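Local atomic coordinates of sarcolemmal membrane-associated protein (Homo sapiens, PDB entry 6AR0), a protein that joins the striatin-interacting phosphatase and kinase (STRIPAK) complex, which dephosphorylates STK3 and so inhibits Hippo signalling, and is represented here by the protein's FHA domain. Residues H15-R20 against G119-T124; C95-G100 against I125-P130. One frame throughout, in Å; residues are numbered along the deposited sequence.

Contact 1. Residues H15-R20 against G119-T124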
loop_
_atom_site.group_PDB
_atom_site.type_symbol
_atom_site.label_atom_id
_atom_site.label_comp_id
_atom_site.label_asym_id
_atom_site.label_seq_id
_atom_site.Cartn_x
_atom_site.Cartn_y
_atom_site.Cartn_z
ATOM N N HIS A 15 11.438 -2.687 -4.218
ATOM C CA HIS A 15 11.901 -1.550 -4.983
ATOM C C HIS A 15 12.057 -0.363 -4.027
ATOM O O HIS A 15 11.205 -0.164 -3.154
ATOM C CB HIS A 15 10.832 -1.275 -6.038
ATOM C CG HIS A 15 11.184 -0.224 -7.021
ATOM N ND1 HIS A 15 12.149 -0.382 -7.990
ATOM C CD2 HIS A 15 10.616 0.983 -7.238
ATOM C CE1 HIS A 15 12.186 0.711 -8.738
ATOM N NE2 HIS A 15 11.268 1.551 -8.298
ATOM N N PRO A 16 13.120 0.428 -4.124
ATOM C CA PRO A 16 13.371 1.426 -3.074
ATOM C C PRO A 16 12.319 2.523 -3.014
ATOM O O PRO A 16 11.850 3.027 -4.038
ATOM C CB PRO A 16 14.732 2.000 -3.466
ATOM C CG PRO A 16 15.382 0.856 -4.178
ATOM C CD PRO A 16 14.288 0.276 -5.011
ATOM N N PHE A 17 11.976 2.913 -1.787
ATOM C CA PHE A 17 11.182 4.107 -1.541
ATOM C C PHE A 17 11.551 4.640 -0.170
ATOM O O PHE A 17 12.062 3.901 0.676
ATOM C CB PHE A 17 9.661 3.860 -1.653
ATOM C CG PHE A 17 9.080 2.969 -0.581
ATOM C CD1 PHE A 17 9.024 1.590 -0.748
ATOM C CD2 PHE A 17 8.565 3.521 0.579
ATOM C CE1 PHE A 17 8.454 0.788 0.216
ATOM C CE2 PHE A 17 7.997 2.719 1.544
ATOM C CZ PHE A 17 7.932 1.356 1.364
ATOM N N GLN A 18 11.282 5.923 0.047
ATOM C CA GLN A 18 11.530 6.545 1.338
ATOM C C GLN A 18 10.290 6.460 2.220
ATOM O O GLN A 18 9.153 6.537 1.742
ATOM C CB GLN A 18 11.966 8.003 1.165
ATOM C CG GLN A 18 13.229 8.168 0.331
ATOM C CD GLN A 18 14.413 7.380 0.885
ATOM O OE1 GLN A 18 14.784 7.528 2.051
ATOM N NE2 GLN A 18 15.009 6.536 0.045
ATOM N N GLU A 19 10.528 6.329 3.520
ATOM C CA GLU A 19 9.468 6.115 4.497
ATOM C C GLU A 19 8.365 7.158 4.364
ATOM O O GLU A 19 8.628 8.359 4.222
ATOM C CB GLU A 19 10.090 6.186 5.890
ATOM C CG GLU A 19 9.114 6.074 7.041
ATOM C CD GLU A 19 9.835 5.993 8.377
ATOM O OE1 GLU A 19 10.981 5.484 8.411
ATOM O OE2 GLU A 19 9.276 6.456 9.383
ATOM N N ARG A 20 7.117 6.695 4.463
ATOM C CA ARG A 20 5.948 7.548 4.301
ATOM C C ARG A 20 5.196 7.657 5.619
ATOM O O ARG A 20 4.995 6.655 6.310
ATOM C CB ARG A 20 5.003 7.003 3.228
ATOM C CG ARG A 20 5.682 6.646 1.921
ATOM C CD ARG A 20 6.351 7.863 1.279
ATOM N NE ARG A 20 7.017 7.514 0.025
ATOM C CZ ARG A 20 6.413 7.416 -1.163
ATOM N NH1 ARG A 20 5.123 7.664 -1.294
ATOM N NH2 ARG A 20 7.107 7.055 -2.226
ATOM N N GLY A 119 11.355 -4.341 -9.772
ATOM C CA GLY A 119 10.869 -4.661 -8.448
ATOM C C GLY A 119 9.480 -4.091 -8.165
ATOM O O GLY A 119 8.931 -3.272 -8.899
ATOM N N CYS A 120 8.906 -4.543 -7.055
ATOM C CA CYS A 120 7.587 -4.124 -6.594
ATOM C C CYS A 120 7.723 -3.443 -5.234
ATOM O O CYS A 120 8.805 -3.431 -4.626
ATOM C CB CYS A 120 6.635 -5.329 -6.508
ATOM S SG CYS A 120 7.130 -6.602 -5.341
ATOM N N ILE A 121 6.633 -2.864 -4.735
ATOM C CA ILE A 121 6.682 -2.185 -3.447
ATOM C C ILE A 121 6.335 -3.196 -2.366
ATOM O O ILE A 121 5.268 -3.816 -2.408
ATOM C CB ILE A 121 5.724 -0.992 -3.425
ATOM C CG1 ILE A 121 6.150 0.064 -4.450
ATOM C CG2 ILE A 121 5.609 -0.404 -2.021
ATOM C CD1 ILE A 121 7.487 0.721 -4.193
ATOM N N VAL A 122 7.243 -3.374 -1.403
ATOM C CA VAL A 122 7.035 -4.264 -0.265
ATOM C C VAL A 122 7.303 -3.432 0.984
ATOM O O VAL A 122 8.414 -2.917 1.163
ATOM C CB VAL A 122 7.945 -5.509 -0.298
ATOM C CG1 VAL A 122 7.540 -6.484 0.796
ATOM C CG2 VAL A 122 7.906 -6.195 -1.665
ATOM N N SER A 123 6.293 -3.290 1.834
ATOM C CA SER A 123 6.362 -2.343 2.942
ATOM C C SER A 123 5.898 -2.990 4.237
ATOM O O SER A 123 5.011 -3.845 4.238
ATOM C CB SER A 123 5.446 -1.148 2.621
ATOM O OG SER A 123 5.464 -0.061 3.522
ATOM N N THR A 124 6.500 -2.596 5.343
ATOM C CA THR A 124 5.849 -2.800 6.626
ATOM C C THR A 124 4.919 -1.625 6.840
ATOM O O THR A 124 5.267 -0.492 6.494
ATOM C CB THR A 124 6.880 -2.793 7.751
ATOM O OG1 THR A 124 7.852 -3.803 7.497
ATOM C CG2 THR A 124 6.226 -3.024 9.116
HETATM O O HOH W 1 13.300 -2.405 -9.297
#
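The Phe17 ring reaches strand 117-128 with one edge, where Ser123 OG lies near the ring plane, 3.6 Å from Phe17 CZ, and the carbonyl oxygen of Val122 lies near that plane beside CE1. Ile121 approaches the CD1-CE1 part of the ring obliquely: its CG2 is 3.8 Å from Phe17 CE1, and its CD1 sits against Phe17 CD1. A chi1 of 67° sets Phe17 CG in the crowded position between backbone N and carbonyl carbon, turning the ring toward the strand; Phe46, from strand 44-46, packs edge-to-face with it. The imidazole of His15, with CG anti to the backbone N, has Ile121 CD1 near its plane at an edge. Its ND1 is hydrogen-bonded to a water, 2.7 Å away, that takes the N-H of Gly119 as well, whereas NE2 makes a weak hydrogen bond to Asp47 O. The backbone N of His15 donates to Cys120 O at 2.8 Å, in the carbonyl plane and with an N-H...O angle of 153°. His15 CB packs so close to Gly119 that a side chain on that glycine would be tight. The loop between strands 5-10 and 20-23 is thus fastened by a direct backbone bond and a water bridge to Cys120 and Gly119, leading into the strand, while Phe17 meets oxygens as well as carbons; both imidazole nitrogens have polar partners, which probably limits rotation of the ring.

Contact 2. Residues C95-G100 against I125-P130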
loop_
_atom_site.group_PDB
_atom_site.type_symbol
_atom_site.label_atom_id
_atom_site.label_comp_id
_atom_site.label_asym_id
_atom_site.label_seq_id
_atom_site.Cartn_x
_atom_site.Cartn_y
_atom_site.Cartn_z
ATOM N N CYS A 95 -10.266 -5.178 2.998
ATOM C CA CYS A 95 -9.556 -6.186 3.776
ATOM C C CYS A 95 -8.882 -5.487 4.949
ATOM O O CYS A 95 -8.113 -4.546 4.756
ATOM C CB CYS A 95 -8.532 -6.898 2.899
ATOM S SG CYS A 95 -9.248 -7.924 1.615
ATOM N N GLU A 96 -9.189 -5.917 6.162
ATOM C CA GLU A 96 -8.652 -5.250 7.336
ATOM C C GLU A 96 -7.149 -5.484 7.456
ATOM O O GLU A 96 -6.654 -6.614 7.289
ATOM C CB GLU A 96 -9.349 -5.752 8.601
ATOM C CG GLU A 96 -8.859 -5.026 9.830
ATOM C CD GLU A 96 -9.580 -5.371 11.117
ATOM O OE1 GLU A 96 -10.488 -6.219 11.117
ATOM O OE2 GLU A 96 -9.237 -4.746 12.163
ATOM N N ILE A 97 -6.428 -4.402 7.760
ATOM C CA ILE A 97 -4.996 -4.428 8.012
ATOM C C ILE A 97 -4.732 -4.092 9.477
ATOM O O ILE A 97 -5.464 -3.315 10.114
ATOM C CB ILE A 97 -4.196 -3.514 7.057
ATOM C CG1 ILE A 97 -4.796 -2.105 7.010
ATOM C CG2 ILE A 97 -4.161 -4.135 5.662
ATOM C CD1 ILE A 97 -3.908 -1.071 6.296
ATOM N N LEU A 98 -3.678 -4.711 10.016
ATOM C CA LEU A 98 -3.289 -4.575 11.409
ATOM C C LEU A 98 -1.858 -4.064 11.455
ATOM O O LEU A 98 -1.091 -4.188 10.487
ATOM C CB LEU A 98 -3.399 -5.909 12.150
ATOM C CG LEU A 98 -4.786 -6.563 12.233
ATOM C CD1 LEU A 98 -4.689 -7.792 13.093
ATOM C CD2 LEU A 98 -5.878 -5.649 12.734
ATOM N N SER A 99 -1.495 -3.470 12.575
ATOM C CA SER A 99 -0.173 -2.878 12.677
ATOM C C SER A 99 0.885 -3.971 12.688
ATOM O O SER A 99 0.798 -4.924 13.465
ATOM C CB SER A 99 -0.079 -2.026 13.940
ATOM O OG SER A 99 1.026 -1.162 13.814
ATOM N N GLY A 100 1.880 -3.835 11.815
ATOM C CA GLY A 100 2.896 -4.851 11.607
ATOM C C GLY A 100 2.724 -5.698 10.365
ATOM O O GLY A 100 3.605 -6.520 10.059
ATOM N N ILE A 125 3.739 -1.872 7.398
ATOM C CA ILE A 125 2.813 -0.793 7.737
ATOM C C ILE A 125 2.589 -0.816 9.243
ATOM O O ILE A 125 2.299 -1.869 9.820
ATOM C CB ILE A 125 1.501 -0.854 6.918
ATOM C CG1 ILE A 125 0.742 0.483 6.935
ATOM C CG2 ILE A 125 0.628 -2.032 7.350
ATOM C CD1 ILE A 125 -0.402 0.602 5.909
ATOM N N LYS A 126 2.745 0.342 9.875
ATOM C CA LYS A 126 2.424 0.544 11.282
ATOM C C LYS A 126 1.286 1.546 11.355
ATOM O O LYS A 126 1.261 2.516 10.593
ATOM C CB LYS A 126 3.645 1.046 12.053
ATOM C CG LYS A 126 4.783 0.032 12.075
ATOM C CD LYS A 126 4.447 -1.189 12.934
ATOM C CE LYS A 126 5.573 -2.203 12.952
ATOM N NZ LYS A 126 6.621 -1.834 13.943
ATOM N N LEU A 127 0.313 1.270 12.209
ATOM C CA LEU A 127 -0.967 1.956 12.170
ATOM C C LEU A 127 -1.279 2.536 13.539
ATOM O O LEU A 127 -1.118 1.858 14.558
ATOM C CB LEU A 127 -2.084 0.980 11.793
ATOM C CG LEU A 127 -1.897 0.301 10.434
ATOM C CD1 LEU A 127 -2.927 -0.811 10.265
ATOM C CD2 LEU A 127 -2.009 1.326 9.305
ATOM N N PHE A 128 -1.742 3.784 13.548
ATOM C CA PHE A 128 -2.004 4.517 14.782
ATOM C C PHE A 128 -3.362 5.194 14.710
ATOM O O PHE A 128 -3.697 5.833 13.705
ATOM C CB PHE A 128 -0.897 5.545 15.049
ATOM C CG PHE A 128 0.454 4.923 15.063
ATOM C CD1 PHE A 128 0.972 4.354 16.213
ATOM C CD2 PHE A 128 1.172 4.818 13.891
ATOM C CE1 PHE A 128 2.204 3.716 16.185
ATOM C CE2 PHE A 128 2.404 4.196 13.870
ATOM C CZ PHE A 128 2.923 3.649 15.023
ATOM N N LEU A 129 -4.123 5.055 15.798
ATOM C CA LEU A 129 -5.406 5.699 15.938
ATOM C C LEU A 129 -5.231 7.216 16.017
ATOM O O LEU A 129 -4.139 7.713 16.298
ATOM C CB LEU A 129 -6.083 5.188 17.210
ATOM C CG LEU A 129 -6.240 3.670 17.356
ATOM C CD1 LEU A 129 -6.808 3.309 18.713
ATOM C CD2 LEU A 129 -7.108 3.102 16.244
ATOM N N PRO A 130 -6.306 7.977 15.799
ATOM C CA PRO A 130 -6.173 9.441 15.866
ATOM C C PRO A 130 -5.605 9.941 17.171
ATOM O O PRO A 130 -4.907 10.962 17.175
ATOM C CB PRO A 130 -7.605 9.936 15.645
ATOM C CG PRO A 130 -8.215 8.878 14.810
ATOM C CD PRO A 130 -7.624 7.575 15.294
#
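Beyond strand 95-97 the chain crosses to strand 117-128, and the N-H of Gly100 donates to Ile125 O at 2.8 Å, nearly along the C=O axis. This is a link between the two sheets of the FHA β-sandwich, since strand 95-97 is an outermost strand of the mixed sheet and strand 117-128 belongs to the antiparallel one. Gly100 has a positive phi of 102° at which a CB would be jammed against the preceding carbonyl oxygen, so the turn itself calls for glycine. One residue earlier, Ser99 OG, anti to its backbone N, takes the place of a backbone acceptor: the N-H of Leu127 points to it at 3.0 Å with an angle of 162°. The same OG is hydrogen-bonded to Glu134 OE2. An alanine in place of Ser99 would lose this oxygen and would probably leave the N-H of the buried Leu127 without its acceptor and Glu134 without a partner that holds its carboxylate. Inside the sandwich, Ile97 places CG1 in the crowded position between backbone N and carbonyl carbon and runs its extended end toward strand 117-128. It crosses Ile125 and Leu127 at about right angles, its CD1 meeting Ile125 CD1 at 3.9 Å and its CG1 meeting Leu127 CD1 at 4.0 Å. Leu127 CD1 also lies against the backbone, 3.6 Å from Ile97 O. Val58, Phe67 and Leu69 of the mixed sheet and Ala6 and Phe8 of the antiparallel sheet add to this core. Lys126, bent at chi2 and chi4, folds back along the turn, bringing its CE to 4.0 Å from Gly100 CA and its CD to 3.5 Å from Ser99 OG.

Strand 117-128 carries both contacts: its earlier part takes the loop 15-20 in contact 1, and its later part takes 95-100 in contact 2, so that 119-124 runs straight into 125-130. The centres lie about 17 Å apart. Along the chain the order is 15-20, 95-100, 119-124, 125-130; the two contacts therefore cross, and the strand closes against partners from an early and a much later part of the sequence. Contact 1 joins the strand to the connection between strands 5-10 and 20-23, contact 2 to the segment 95-100, which leaves strand 95-97 of the other sheet. Together they tie distant parts of the FHA domain to one long strand of its sandwich.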